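Local atomic coordinates of bacteriocin (Pseudomonas syringae pv. tomato, PDB entry 4FZL), a protein that is a colicin M-like antimicrobial protein that binds calcium and degrades the cell-wall precursor lipid II, probably as a phosphatase. Residues A[31-34]-A[38-41]; A[88-93]-A[97-102]; A[101-106]-A[222-227]. All coordinates share one frame; numbering follows the deposited sequence.

Interaction 1 of 3, residues A[31-34]-A[38-41]; sequences RRDS and QSKV
Asp33 and Ser39 meet where helix 22-33 gives way to helix 37-54. The Asp33 carboxylate bridges the short turn between the two helices. It is the one group of residues 31-34 that reaches residues 38-41, and its two oxygens divide the work. OD1 of Asp33 accepts from the hydroxyl OG of Ser39 at 2.7 Å. The hydroxyl approaches on the syn side, tilted 24° out of the carboxylate plane. OD2 of Asp33 uses its syn lone pair to take the backbone N of Ser39 at 3.1 Å, with an N-H...O angle of 161°. One serine therefore grips both oxygens. The Asp33 CG lies between its own backbone N and carbonyl carbon (chi1 74°), and this turns the carboxylate onto the start of the second helix. OD1 also accepts from the backbone N of Gly36 in the turn.

The tight part is on the Ser39 side. Ser39 is buried and also packs on Gln29 and Ala30 of helix 22-33. The side of Gln38 is looser. CB of Gln38 lies 3.6 Å from OD2 of Asp33, but the rest of its side chain packs on Val6 and Val9 of helix 5-12. A water enters here. It donates to OD2 of Asp33 at 2.6 Å and accepts from the backbone N of Gln38 at 2.9 Å. The carboxylate thus serves backbone N-H groups in the turn and the first turn of helix 37-54, directly or through water. Its negative charge lies at that helix's N-terminal end, where the helix dipole would be expected to favour the ionised form.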
# COMPACT_ATOMS: atom_id res chain seq x y z
N ARG A 31 18.02 -4.59 13.73
CA ARG A 31 19.01 -4.14 14.69
C ARG A 31 20.01 -5.26 14.97
O ARG A 31 21.23 -5.03 15.04
CB ARG A 31 18.35 -3.69 16.00
CG ARG A 31 19.36 -3.23 17.05
CD ARG A 31 18.64 -2.91 18.35
NE ARG A 31 17.73 -1.75 18.22
CZ ARG A 31 18.06 -0.45 18.32
NH1 ARG A 31 19.32 -0.06 18.52
NH2 ARG A 31 17.12 0.48 18.17
N ARG A 32 19.49 -6.48 15.11
CA ARG A 32 20.33 -7.63 15.50
C ARG A 32 21.41 -7.98 14.44
O ARG A 32 22.56 -8.27 14.78
CB ARG A 32 19.44 -8.84 15.90
CG ARG A 32 20.12 -10.16 16.06
CD ARG A 32 19.24 -11.06 16.94
NE ARG A 32 17.92 -11.18 16.37
CZ ARG A 32 16.78 -10.62 16.79
NH1 ARG A 32 16.72 -9.84 17.88
NH2 ARG A 32 15.67 -10.87 16.09
N ASP A 33 21.04 -7.91 13.16
CA ASP A 33 21.97 -8.33 12.08
C ASP A 33 22.39 -7.18 11.22
O ASP A 33 23.00 -7.38 10.14
CB ASP A 33 21.42 -9.51 11.26
CG ASP A 33 20.31 -9.12 10.31
OD1 ASP A 33 19.84 -7.95 10.34
OD2 ASP A 33 19.91 -9.99 9.49
N SER A 34 22.12 -5.96 11.67
CA SER A 34 22.50 -4.75 10.86
C SER A 34 21.97 -4.76 9.41
O SER A 34 22.69 -4.41 8.45
CB SER A 34 24.02 -4.42 10.87
OG SER A 34 24.41 -4.31 12.18
N GLN A 38 19.21 -12.24 7.23
CA GLN A 38 17.92 -12.58 7.73
C GLN A 38 16.90 -11.46 7.55
O GLN A 38 15.75 -11.72 7.18
CB GLN A 38 17.98 -12.98 9.18
CG GLN A 38 18.66 -14.28 9.37
CD GLN A 38 17.70 -15.45 9.62
OE1 GLN A 38 16.54 -15.52 9.13
NE2 GLN A 38 18.19 -16.36 10.43
N SER A 39 17.31 -10.23 7.80
CA SER A 39 16.46 -9.07 7.57
C SER A 39 16.01 -8.89 6.12
O SER A 39 14.81 -8.60 5.82
CB SER A 39 17.12 -7.77 8.06
OG SER A 39 17.34 -7.75 9.41
N LYS A 40 16.95 -9.08 5.20
CA LYS A 40 16.67 -8.88 3.76
C LYS A 40 15.78 -9.98 3.29
O LYS A 40 14.82 -9.75 2.53
CB LYS A 40 17.96 -8.78 2.97
CG LYS A 40 18.74 -7.47 3.21
CD LYS A 40 20.02 -7.49 2.40
CE LYS A 40 21.03 -6.46 2.85
NZ LYS A 40 22.40 -6.71 2.32
N VAL A 41 16.07 -11.18 3.75
CA VAL A 41 15.22 -12.33 3.33
C VAL A 41 13.76 -12.19 3.94
O VAL A 41 12.77 -12.42 3.22
CB VAL A 41 15.82 -13.70 3.72
CG1 VAL A 41 14.83 -14.87 3.47
CG2 VAL A 41 17.11 -13.91 2.94
O HOH W 1 21.36 -12.09 9.18

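Interaction 2 of 3, residues A[88-93]-A[97-102]; sequences HVLSGG and PFHALA
A histidine pair joins the loop before helix 96-106 to the first turns of that helix, in the buried middle of the chain. His88 of the loop and His99 of the helix meet through their ring nitrogens. His88 has a second conformer, and its bonds are described for the one given. ND1 of His88 and NE2 of His99 are 2.9 Å apart and hydrogen-bonded, and either could be the donor. The rings meet rim to rim with their planes at 70°, neither lying over the other. With chi1 at -173°, the His99 ring extends away from its own backbone N and reaches from the helix to the loop. ND1 of His99 bonds Asp50 of helix 37-54, and NE2 of His88 bonds the carbonyl of Pro84. His99 is held at both nitrogens, which fixes the turn of its ring.

Leu90 packs obliquely against His99, with its CD2 3.5 Å from CG of that ring. Further on, the loop turns through an ST turn, in which OG of Ser91 accepts from N of Gly93 at 2.9 Å. The same OG is also hydrogen-bonded with the carboxylates of Asp50 and Glu53. Beside the histidine pair, the carbonyl O of Val89 comes within 3.3 Å of CE1 of His99.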
# COMPACT_ATOMS: atom_id res chain seq x y z
N HIS A 88 4.26 -6.09 -9.95
CA HIS A 88 3.97 -6.11 -8.51
C HIS A 88 2.67 -5.44 -8.22
O HIS A 88 2.35 -4.40 -8.79
CB HIS A 88 5.08 -5.41 -7.71
CG HIS A 88 6.28 -6.28 -7.51
ND1 HIS A 88 6.50 -7.01 -6.38
CD2 HIS A 88 7.33 -6.57 -8.39
CE1 HIS A 88 7.63 -7.72 -6.53
NE2 HIS A 88 8.12 -7.49 -7.78
N VAL A 89 1.96 -5.98 -7.27
CA VAL A 89 0.66 -5.53 -6.88
C VAL A 89 0.64 -5.52 -5.35
O VAL A 89 0.89 -6.53 -4.69
CB VAL A 89 -0.45 -6.47 -7.39
CG1 VAL A 89 -1.83 -5.91 -6.98
CG2 VAL A 89 -0.35 -6.62 -8.93
N LEU A 90 0.16 -4.43 -4.81
CA LEU A 90 -0.06 -4.24 -3.39
C LEU A 90 -1.48 -4.70 -2.96
O LEU A 90 -2.48 -4.34 -3.51
CB LEU A 90 0.12 -2.81 -2.96
CG LEU A 90 1.48 -2.15 -3.24
CD1 LEU A 90 1.64 -0.63 -2.99
CD2 LEU A 90 2.58 -2.91 -2.49
N SER A 91 -1.51 -5.52 -1.94
CA SER A 91 -2.75 -6.00 -1.49
C SER A 91 -3.66 -5.12 -0.64
O SER A 91 -4.86 -5.41 -0.54
CB SER A 91 -2.46 -7.30 -0.70
OG SER A 91 -2.18 -7.09 0.67
N GLY A 92 -3.06 -4.14 0.03
CA GLY A 92 -3.76 -3.38 1.03
C GLY A 92 -3.79 -4.01 2.41
O GLY A 92 -4.38 -3.46 3.36
N GLY A 93 -3.13 -5.15 2.54
CA GLY A 93 -3.05 -5.84 3.78
C GLY A 93 -1.89 -5.42 4.69
O GLY A 93 -1.19 -4.48 4.42
N PRO A 97 2.85 -1.99 3.41
CA PRO A 97 3.91 -0.95 3.46
C PRO A 97 5.31 -1.59 3.33
O PRO A 97 6.24 -0.96 2.87
CB PRO A 97 3.74 -0.28 4.82
CG PRO A 97 2.56 -0.92 5.43
CD PRO A 97 1.91 -1.90 4.53
N PHE A 98 5.46 -2.83 3.82
CA PHE A 98 6.74 -3.52 3.66
C PHE A 98 7.01 -3.88 2.21
O PHE A 98 8.15 -3.91 1.74
CB PHE A 98 6.79 -4.78 4.51
CG PHE A 98 6.81 -4.48 5.98
CD1 PHE A 98 7.98 -4.13 6.62
CD2 PHE A 98 5.64 -4.53 6.72
CE1 PHE A 98 7.97 -3.86 8.02
CE2 PHE A 98 5.62 -4.25 8.09
CZ PHE A 98 6.80 -3.89 8.73
N HIS A 99 5.95 -4.23 1.51
CA HIS A 99 6.09 -4.54 0.07
C HIS A 99 6.55 -3.28 -0.67
O HIS A 99 7.45 -3.35 -1.50
CB HIS A 99 4.69 -5.10 -0.45
CG HIS A 99 4.73 -5.62 -1.85
ND1 HIS A 99 3.68 -6.26 -2.40
CD2 HIS A 99 5.76 -5.70 -2.77
CE1 HIS A 99 3.98 -6.68 -3.64
NE2 HIS A 99 5.26 -6.37 -3.87
N ALA A 100 5.95 -2.14 -0.38
CA ALA A 100 6.35 -0.87 -0.98
C ALA A 100 7.80 -0.55 -0.60
O ALA A 100 8.57 0.05 -1.42
CB ALA A 100 5.38 0.24 -0.63
N LEU A 101 8.13 -0.80 0.67
CA LEU A 101 9.51 -0.53 1.13
C LEU A 101 10.54 -1.40 0.33
O LEU A 101 11.57 -0.95 -0.21
CB LEU A 101 9.65 -0.81 2.64
CG LEU A 101 11.06 -0.72 3.23
CD1 LEU A 101 11.37 0.76 3.23
CD2 LEU A 101 10.93 -1.24 4.66
N ALA A 102 10.22 -2.69 0.30
CA ALA A 102 10.99 -3.66 -0.51
C ALA A 102 11.16 -3.18 -1.98
O ALA A 102 12.25 -3.29 -2.54
CB ALA A 102 10.37 -5.07 -0.45

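Interaction 3 of 3, residues A[101-106]-A[222-227]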
# COMPACT_ATOMS: atom_id res chain seq x y z
N LEU A 101 8.13 -0.80 0.67
CA LEU A 101 9.51 -0.53 1.13
C LEU A 101 10.54 -1.40 0.33
O LEU A 101 11.57 -0.95 -0.21
CB LEU A 101 9.65 -0.81 2.64
CG LEU A 101 11.06 -0.72 3.23
CD1 LEU A 101 11.37 0.76 3.23
CD2 LEU A 101 10.93 -1.24 4.66
N ALA A 102 10.22 -2.69 0.30
CA ALA A 102 10.99 -3.66 -0.51
C ALA A 102 11.16 -3.18 -1.98
O ALA A 102 12.25 -3.29 -2.54
CB ALA A 102 10.37 -5.07 -0.45
N HIS A 103 10.09 -2.66 -2.57
CA HIS A 103 10.09 -2.32 -3.94
C HIS A 103 11.06 -1.17 -4.16
O HIS A 103 11.70 -1.08 -5.19
CB HIS A 103 8.69 -1.94 -4.42
CG HIS A 103 8.58 -1.92 -5.89
ND1 HIS A 103 8.41 -3.06 -6.62
CD2 HIS A 103 8.65 -0.86 -6.81
CE1 HIS A 103 8.41 -2.73 -7.91
NE2 HIS A 103 8.51 -1.38 -8.01
N GLY A 104 11.19 -0.24 -3.21
CA GLY A 104 12.12 0.91 -3.42
C GLY A 104 13.60 0.46 -3.43
O GLY A 104 14.47 1.12 -3.99
N MET A 105 13.88 -0.67 -2.79
CA MET A 105 15.25 -1.17 -2.71
C MET A 105 15.57 -2.33 -3.66
O MET A 105 16.74 -2.61 -3.91
CB MET A 105 15.56 -1.61 -1.28
CG MET A 105 15.76 -0.47 -0.30
SD MET A 105 15.51 -1.20 1.33
CE MET A 105 15.69 -2.88 0.74
N PHE A 106 14.54 -3.01 -4.15
CA PHE A 106 14.75 -4.17 -5.03
C PHE A 106 14.05 -4.07 -6.37
O PHE A 106 14.42 -4.82 -7.27
CB PHE A 106 14.29 -5.47 -4.36
CG PHE A 106 14.93 -5.74 -3.03
CD1 PHE A 106 16.31 -5.76 -2.94
CD2 PHE A 106 14.19 -5.84 -1.90
CE1 PHE A 106 16.95 -5.95 -1.73
CE2 PHE A 106 14.81 -6.05 -0.69
CZ PHE A 106 16.17 -6.09 -0.59
N THR A 222 15.55 3.34 -5.32
CA THR A 222 15.04 4.09 -6.49
C THR A 222 13.57 4.34 -6.27
O THR A 222 12.79 3.42 -6.02
CB THR A 222 15.25 3.32 -7.80
OG1 THR A 222 16.65 3.00 -7.89
CG2 THR A 222 14.84 4.18 -9.03
N SER A 223 13.21 5.62 -6.34
CA SER A 223 11.81 6.05 -6.24
C SER A 223 11.06 5.52 -7.48
O SER A 223 11.66 5.20 -8.51
CB SER A 223 11.76 7.60 -6.14
OG SER A 223 12.40 7.97 -4.91
N TYR A 224 9.75 5.50 -7.40
CA TYR A 224 8.94 4.90 -8.42
C TYR A 224 7.51 5.40 -8.35
O TYR A 224 7.10 6.03 -7.35
CB TYR A 224 9.04 3.37 -8.30
CG TYR A 224 8.52 2.80 -6.97
CD1 TYR A 224 7.16 2.55 -6.79
CD2 TYR A 224 9.37 2.57 -5.88
CE1 TYR A 224 6.75 1.96 -5.61
CE2 TYR A 224 8.91 2.06 -4.66
CZ TYR A 224 7.59 1.75 -4.56
OH TYR A 224 7.10 1.25 -3.38
N SER A 225 6.73 5.03 -9.36
CA SER A 225 5.33 5.43 -9.50
C SER A 225 4.47 4.29 -8.96
O SER A 225 4.67 3.13 -9.29
CB SER A 225 5.08 5.76 -11.00
OG SER A 225 3.69 5.94 -11.24
N ILE A 226 3.42 4.67 -8.22
CA ILE A 226 2.40 3.78 -7.79
C ILE A 226 1.15 4.14 -8.62
O ILE A 226 0.57 5.24 -8.50
CB ILE A 226 2.12 3.84 -6.27
CG1 ILE A 226 3.37 3.44 -5.48
CG2 ILE A 226 0.95 2.92 -5.87
CD1 ILE A 226 3.17 3.28 -4.00
N GLU A 227 0.70 3.17 -9.43
CA GLU A 227 -0.52 3.30 -10.21
C GLU A 227 -1.68 2.85 -9.39
O GLU A 227 -1.55 1.83 -8.70
CB GLU A 227 -0.42 2.49 -11.50
CG GLU A 227 0.73 2.94 -12.33
CD GLU A 227 0.88 2.29 -13.68
OE1 GLU A 227 0.13 1.38 -14.01
OE2 GLU A 227 1.74 2.77 -14.42
O HOH W 2 12.66 0.84 -7.10
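This is a helix-to-strand contact, built on an aromatic pair and a backbone hydrogen bond. It joins the last turns of helix 96-106 to the start of strand 224-227, far along the chain. The rings of His103 and Tyr224 form a T-shaped pair with planes at 74° and centroids 4.5 Å apart. The His103 edge points at the face of the Tyr224 ring: CD2 of His103 stands 3.4 Å above the Tyr224 ring plane, over its centre. Tyr224 CG sits between its backbone N and carbonyl carbon (chi1 62°), which swings the phenol toward the helix. Its ring also lies against the Gly104 backbone, with CE2 of Tyr224 3.5 Å from N of Gly104.

At the chain entering the strand, N of Thr222 donates to the carbonyl O of Gly104 at 2.8 Å. The bond is nearly straight, with an N-H...O angle of 164°. A water adds a second link, donating to O of His103 and to O of Thr222.

The polar ends of both rings have other partners. His103 bonds Tyr83 through ND1 and the carbonyl of Ala110 through NE2, while the Tyr224 hydroxyl bonds the carbonyl of Ala100, a turn before Gly104 in helix 96-106. Around the pair, Leu112 of strand 112-113 touches both rings, and Tyr197 of strand 184-197 meets the ring of Tyr224. On the helix, Ala102 packs on Leu43 and Ala47 of helix 37-54.

In the fold
Interactions 2 and 3 are buried and share helix 96-106, with Leu101 and Ala102 common to both. They touch each other: the Tyr224 hydroxyl of interaction 3 bonds a carbonyl of interaction 2, and in the given conformer the His88 ring packs edge-to-face with that of His103. Interaction 2 ties the helix to its own preceding loop, while interaction 3 ties it to a distant strand of the sheet. Interaction 1 lies farther from the centre of the chain and is only partly buried. It joins two consecutive helices, 22-33 and 37-54. Its chemistry is a carboxylate with hydroxyl, amide and water. The two inner contacts centre on histidine rings: a nitrogen-to-nitrogen bond in interaction 2, a T-shaped stack with a backbone bond in interaction 3.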